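Local coordinates for chromosome-partitioning protein Spo0J (Thermus thermophilus HB27, PDB 1VZ0) that binds the plasmid centromere-like site parS, stimulates the ATPase activity of Soj and probably takes part in chromosome partitioning, at residues E123-Q128 with R156-P161; S119-A124 with E163-L168. All blocks are in the same frame, centred on the assembly; numbering follows the deposited sequence.

Interaction 1. Residues E123-Q128 with R156-P161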
# COMPACT_ATOMS: atom_id res chain seq x y z
N GLU C 123 1.18 8.92 3.62
CA GLU C 123 2.28 9.48 4.37
C GLU C 123 1.78 10.76 5.04
O GLU C 123 1.99 10.96 6.23
CB GLU C 123 3.45 9.80 3.45
CG GLU C 123 4.68 10.29 4.18
CD GLU C 123 5.74 10.84 3.24
OE1 GLU C 123 6.77 11.33 3.74
OE2 GLU C 123 5.53 10.79 2.00
N ALA C 124 1.13 11.62 4.26
CA ALA C 124 0.60 12.88 4.76
C ALA C 124 -0.45 12.67 5.85
O ALA C 124 -0.44 13.36 6.86
CB ALA C 124 0.03 13.71 3.61
N ARG C 125 -1.37 11.72 5.65
CA ARG C 125 -2.41 11.47 6.64
C ARG C 125 -1.80 11.02 7.97
O ARG C 125 -2.30 11.36 9.05
CB ARG C 125 -3.41 10.42 6.15
CG ARG C 125 -4.21 10.83 4.92
CD ARG C 125 -5.22 9.75 4.53
NE ARG C 125 -5.83 10.03 3.24
CZ ARG C 125 -6.68 11.02 3.00
NH1 ARG C 125 -7.17 11.20 1.78
NH2 ARG C 125 -7.06 11.83 3.99
N GLY C 126 -0.72 10.25 7.87
CA GLY C 126 -0.04 9.77 9.06
C GLY C 126 0.56 10.92 9.84
O GLY C 126 0.36 11.04 11.05
N TYR C 127 1.29 11.79 9.15
CA TYR C 127 1.91 12.94 9.80
C TYR C 127 0.83 13.79 10.47
O TYR C 127 0.97 14.21 11.61
CB TYR C 127 2.67 13.80 8.79
CG TYR C 127 3.85 13.12 8.15
CD1 TYR C 127 4.46 13.67 7.03
CD2 TYR C 127 4.35 11.92 8.66
CE1 TYR C 127 5.54 13.05 6.42
CE2 TYR C 127 5.44 11.28 8.06
CZ TYR C 127 6.02 11.85 6.94
OH TYR C 127 7.06 11.21 6.30
N GLN C 128 -0.26 14.03 9.75
CA GLN C 128 -1.35 14.82 10.30
C GLN C 128 -1.94 14.21 11.56
O GLN C 128 -2.30 14.92 12.50
CB GLN C 128 -2.46 15.01 9.27
CG GLN C 128 -3.55 15.93 9.77
CD GLN C 128 -4.71 16.03 8.81
OE1 GLN C 128 -5.39 15.03 8.53
NE2 GLN C 128 -4.95 17.23 8.31
N ARG C 156 0.83 19.45 3.01
CA ARG C 156 0.20 20.33 2.03
C ARG C 156 -0.71 19.56 1.08
O ARG C 156 -1.71 20.10 0.60
CB ARG C 156 1.26 21.09 1.23
CG ARG C 156 1.85 22.28 1.97
CD ARG C 156 3.08 22.85 1.25
NE ARG C 156 2.80 23.31 -0.12
CZ ARG C 156 1.90 24.24 -0.43
NH1 ARG C 156 1.73 24.60 -1.70
NH2 ARG C 156 1.17 24.82 0.52
N LEU C 157 -0.37 18.31 0.78
CA LEU C 157 -1.18 17.51 -0.13
C LEU C 157 -2.62 17.39 0.35
O LEU C 157 -3.54 17.31 -0.46
CB LEU C 157 -0.60 16.10 -0.30
CG LEU C 157 0.77 15.98 -0.97
CD1 LEU C 157 1.28 14.56 -0.82
CD2 LEU C 157 0.65 16.37 -2.44
N LEU C 158 -2.81 17.39 1.66
CA LEU C 158 -4.15 17.25 2.23
C LEU C 158 -5.13 18.37 1.92
O LEU C 158 -6.30 18.27 2.27
CB LEU C 158 -4.06 17.03 3.74
CG LEU C 158 -3.31 15.75 4.11
CD1 LEU C 158 -3.32 15.57 5.61
CD2 LEU C 158 -3.95 14.55 3.43
N GLN C 159 -4.69 19.45 1.28
CA GLN C 159 -5.65 20.48 0.95
C GLN C 159 -6.14 20.32 -0.48
O GLN C 159 -6.89 21.15 -0.98
CB GLN C 159 -5.07 21.87 1.20
CG GLN C 159 -3.70 22.12 0.65
CD GLN C 159 -3.05 23.35 1.27
OE1 GLN C 159 -2.84 23.39 2.49
NE2 GLN C 159 -2.75 24.35 0.45
N LEU C 160 -5.71 19.24 -1.12
CA LEU C 160 -6.13 18.97 -2.49
C LEU C 160 -7.50 18.27 -2.47
O LEU C 160 -7.86 17.62 -1.50
CB LEU C 160 -5.10 18.08 -3.22
CG LEU C 160 -3.77 18.69 -3.68
CD1 LEU C 160 -2.87 17.60 -4.28
CD2 LEU C 160 -4.03 19.76 -4.74
N PRO C 161 -8.28 18.44 -3.53
CA PRO C 161 -9.59 17.78 -3.54
C PRO C 161 -9.41 16.25 -3.58
O PRO C 161 -8.43 15.75 -4.13
CB PRO C 161 -10.25 18.33 -4.80
CG PRO C 161 -9.09 18.71 -5.68
CD PRO C 161 -8.10 19.30 -4.71

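Interaction 2. Residues S119-A124 with E163-L168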
# COMPACT_ATOMS: atom_id res chain seq x y z
N SER C 119 2.02 5.43 0.31
CA SER C 119 1.81 6.28 -0.86
C SER C 119 2.05 7.66 -0.25
O SER C 119 1.95 7.82 0.97
CB SER C 119 0.38 6.19 -1.37
OG SER C 119 -0.51 6.90 -0.53
N PRO C 120 2.39 8.68 -1.07
CA PRO C 120 2.60 9.97 -0.41
C PRO C 120 1.36 10.54 0.27
O PRO C 120 1.48 11.38 1.17
CB PRO C 120 3.14 10.85 -1.54
CG PRO C 120 2.60 10.20 -2.78
CD PRO C 120 2.73 8.74 -2.50
N VAL C 121 0.17 10.09 -0.12
CA VAL C 121 -1.06 10.59 0.50
C VAL C 121 -1.20 10.00 1.91
O VAL C 121 -1.53 10.70 2.87
CB VAL C 121 -2.31 10.23 -0.33
CG1 VAL C 121 -3.56 10.77 0.35
CG2 VAL C 121 -2.19 10.82 -1.73
N GLU C 122 -0.95 8.70 2.02
CA GLU C 122 -1.04 8.03 3.31
C GLU C 122 0.04 8.60 4.22
O GLU C 122 -0.15 8.73 5.42
CB GLU C 122 -0.82 6.54 3.16
CG GLU C 122 -1.82 5.85 2.27
CD GLU C 122 -1.59 4.36 2.22
OE1 GLU C 122 -1.94 3.67 3.21
OE2 GLU C 122 -1.03 3.88 1.21
N GLU C 123 1.18 8.92 3.62
CA GLU C 123 2.28 9.48 4.37
C GLU C 123 1.78 10.76 5.04
O GLU C 123 1.99 10.96 6.23
CB GLU C 123 3.45 9.80 3.45
CG GLU C 123 4.68 10.29 4.18
CD GLU C 123 5.74 10.84 3.24
OE1 GLU C 123 6.77 11.33 3.74
OE2 GLU C 123 5.53 10.79 2.00
N ALA C 124 1.13 11.62 4.26
CA ALA C 124 0.60 12.88 4.76
C ALA C 124 -0.45 12.67 5.85
O ALA C 124 -0.44 13.36 6.86
CB ALA C 124 0.03 13.71 3.61
N GLU C 163 -10.55 13.77 -5.38
CA GLU C 163 -10.23 13.17 -6.67
C GLU C 163 -8.76 13.39 -7.10
O GLU C 163 -8.17 12.55 -7.78
CB GLU C 163 -11.19 13.65 -7.78
CG GLU C 163 -11.60 15.09 -7.68
CD GLU C 163 -12.77 15.30 -6.73
OE1 GLU C 163 -13.90 14.92 -7.09
OE2 GLU C 163 -12.55 15.83 -5.63
N ALA C 164 -8.16 14.50 -6.69
CA ALA C 164 -6.76 14.73 -7.03
C ALA C 164 -5.90 13.77 -6.21
O ALA C 164 -4.93 13.21 -6.71
CB ALA C 164 -6.37 16.15 -6.75
N LEU C 165 -6.27 13.56 -4.95
CA LEU C 165 -5.51 12.63 -4.11
C LEU C 165 -5.65 11.19 -4.60
O LEU C 165 -4.71 10.40 -4.51
CB LEU C 165 -5.94 12.74 -2.64
CG LEU C 165 -5.66 14.06 -1.90
CD1 LEU C 165 -6.20 13.97 -0.48
CD2 LEU C 165 -4.17 14.35 -1.87
N GLU C 166 -6.83 10.84 -5.14
CA GLU C 166 -7.07 9.50 -5.67
C GLU C 166 -6.22 9.25 -6.91
O GLU C 166 -5.66 8.16 -7.09
CB GLU C 166 -8.55 9.31 -6.04
CG GLU C 166 -9.41 8.91 -4.88
CD GLU C 166 -9.01 7.56 -4.32
OE1 GLU C 166 -8.95 7.42 -3.09
OE2 GLU C 166 -8.78 6.63 -5.12
N ALA C 167 -6.13 10.27 -7.76
CA ALA C 167 -5.36 10.17 -8.99
C ALA C 167 -3.89 9.96 -8.65
O ALA C 167 -3.14 9.30 -9.38
CB ALA C 167 -5.55 11.42 -9.81
N LEU C 168 -3.48 10.53 -7.52
CA LEU C 168 -2.10 10.42 -7.07
C LEU C 168 -1.86 8.99 -6.60
O LEU C 168 -0.87 8.36 -6.96
CB LEU C 168 -1.84 11.38 -5.91
CG LEU C 168 -0.42 11.94 -5.81
CD1 LEU C 168 -0.25 12.63 -4.48
CD2 LEU C 168 0.62 10.83 -5.96

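Interaction 1. Residues E123-Q128 with R156-P161
Leu158 pushes its isobutyl group into the side of helix 120-132, overlapping Ala124 and lying between the longer side chains of Arg125 and Gln128. It sits in the loop just after helix 148-156, the second helix of the predicted helix-turn-helix motif, so this contact packs the exit of that motif against helix 120-132 of the ParB DNA-binding domain. The fork of the leucine meets the small side chain directly: CG of Leu158 is 3.9 Å from CB of Ala124. Its two methyls then part company. CD2 packs on the aliphatic stem of Arg125, 4.0 Å from its CG, and also comes over one face of the guanidinium, towards the rim of that group. CD1 takes the Gln128 side. The methyl is 3.5 Å from CD of Gln128 and 3.6 Å from both OE1 and NE2, so it lies above the amide and favours neither end. Gln128 gets its amide there by running extended, with CG opposite the backbone N (chi1 -175°). With an alanine here in place of Leu158, CG and both methyls would go, and a gap would probably open beside Ala124 while the Arg125 stem and Gln128 amide lost the surface they rest on. Arg125 also packs on Leu165 of helix 162-169 and on Ser46 of the second subunit, while Leu155 gives Gln128 a further neighbour. On the helix backbone, the carbonyl O of Ala124 accepts from N of Gln128 and has the CD1 methyl of Leu158 3.8 Å away.

Interaction 2. Residues S119-A124 with E163-L168
The pyrrolidine ring of Pro120, the one ring in this contact, meets Leu168 at its CG corner. That atom is 3.8 Å from CD2 of Leu168 and 4.1 Å from CD1, so both leucine methyls gather round the same point of the ring. One turn back on helix 162-169, Leu165 joins in, and Val121 fills the space between the two leucines. A single branch of the valine does the work: CG2 touches CD1 of Leu168 at 3.8 Å and CD2 of Leu165 at 4.0 Å, and it also lies 3.8 Å from the carbonyl O of Leu165. With CG1 placed opposite the backbone N (chi1 -180°), CG2 is set beside that N, where it faces both leucines. Val121 and Leu168 run past each other in opposite directions, whereas Leu168 meets the proline at a slant. The short helix segments are 10.3 Å apart at closest approach and make an angle of 124° between their directions, so they pass obliquely and more nearly antiparallel than parallel. The side-chain contacts between them are all between carbon atoms, and the one polar atom touched is the carbonyl O of Leu165. The polar work is done at the start of helix 120-132, where Ser119 is the N-cap: its OG accepts a nearly straight bond from N of Glu122 (3.2 Å, 170°) and a weak, bent one from N of Val121. The same OG is hydrogen-bonded to Glu169, which ties the cap to the end of the partner helix. Outside this apolar seam, Glu122 makes a salt bridge to Arg39 of the second subunit and Glu166 one to Arg79 of that subunit. The whole is ordinary helix-to-helix packing within the all-helical, helix-turn-helix-containing DNA-binding domain of the ParB family.

Both contacts use helix 120-132: interaction 2 takes its N-terminal turn, interaction 1 the next turns, and they share Glu123 and Ala124. Along the chain, helix 120-132 comes first, then the predicted helix-turn-helix (137-156), then the loop into helix 162-169. Their centres are about 8 Å apart and they touch: CD2 of Leu165 packs on the carbonyl O of Leu157 and on Leu160, and Leu157 reaches the carbonyl O of Pro120. One helix thus packs against both the exit of the predicted helix-turn-helix and the start of the next helix, and around both contacts the second subunit packs against the domain.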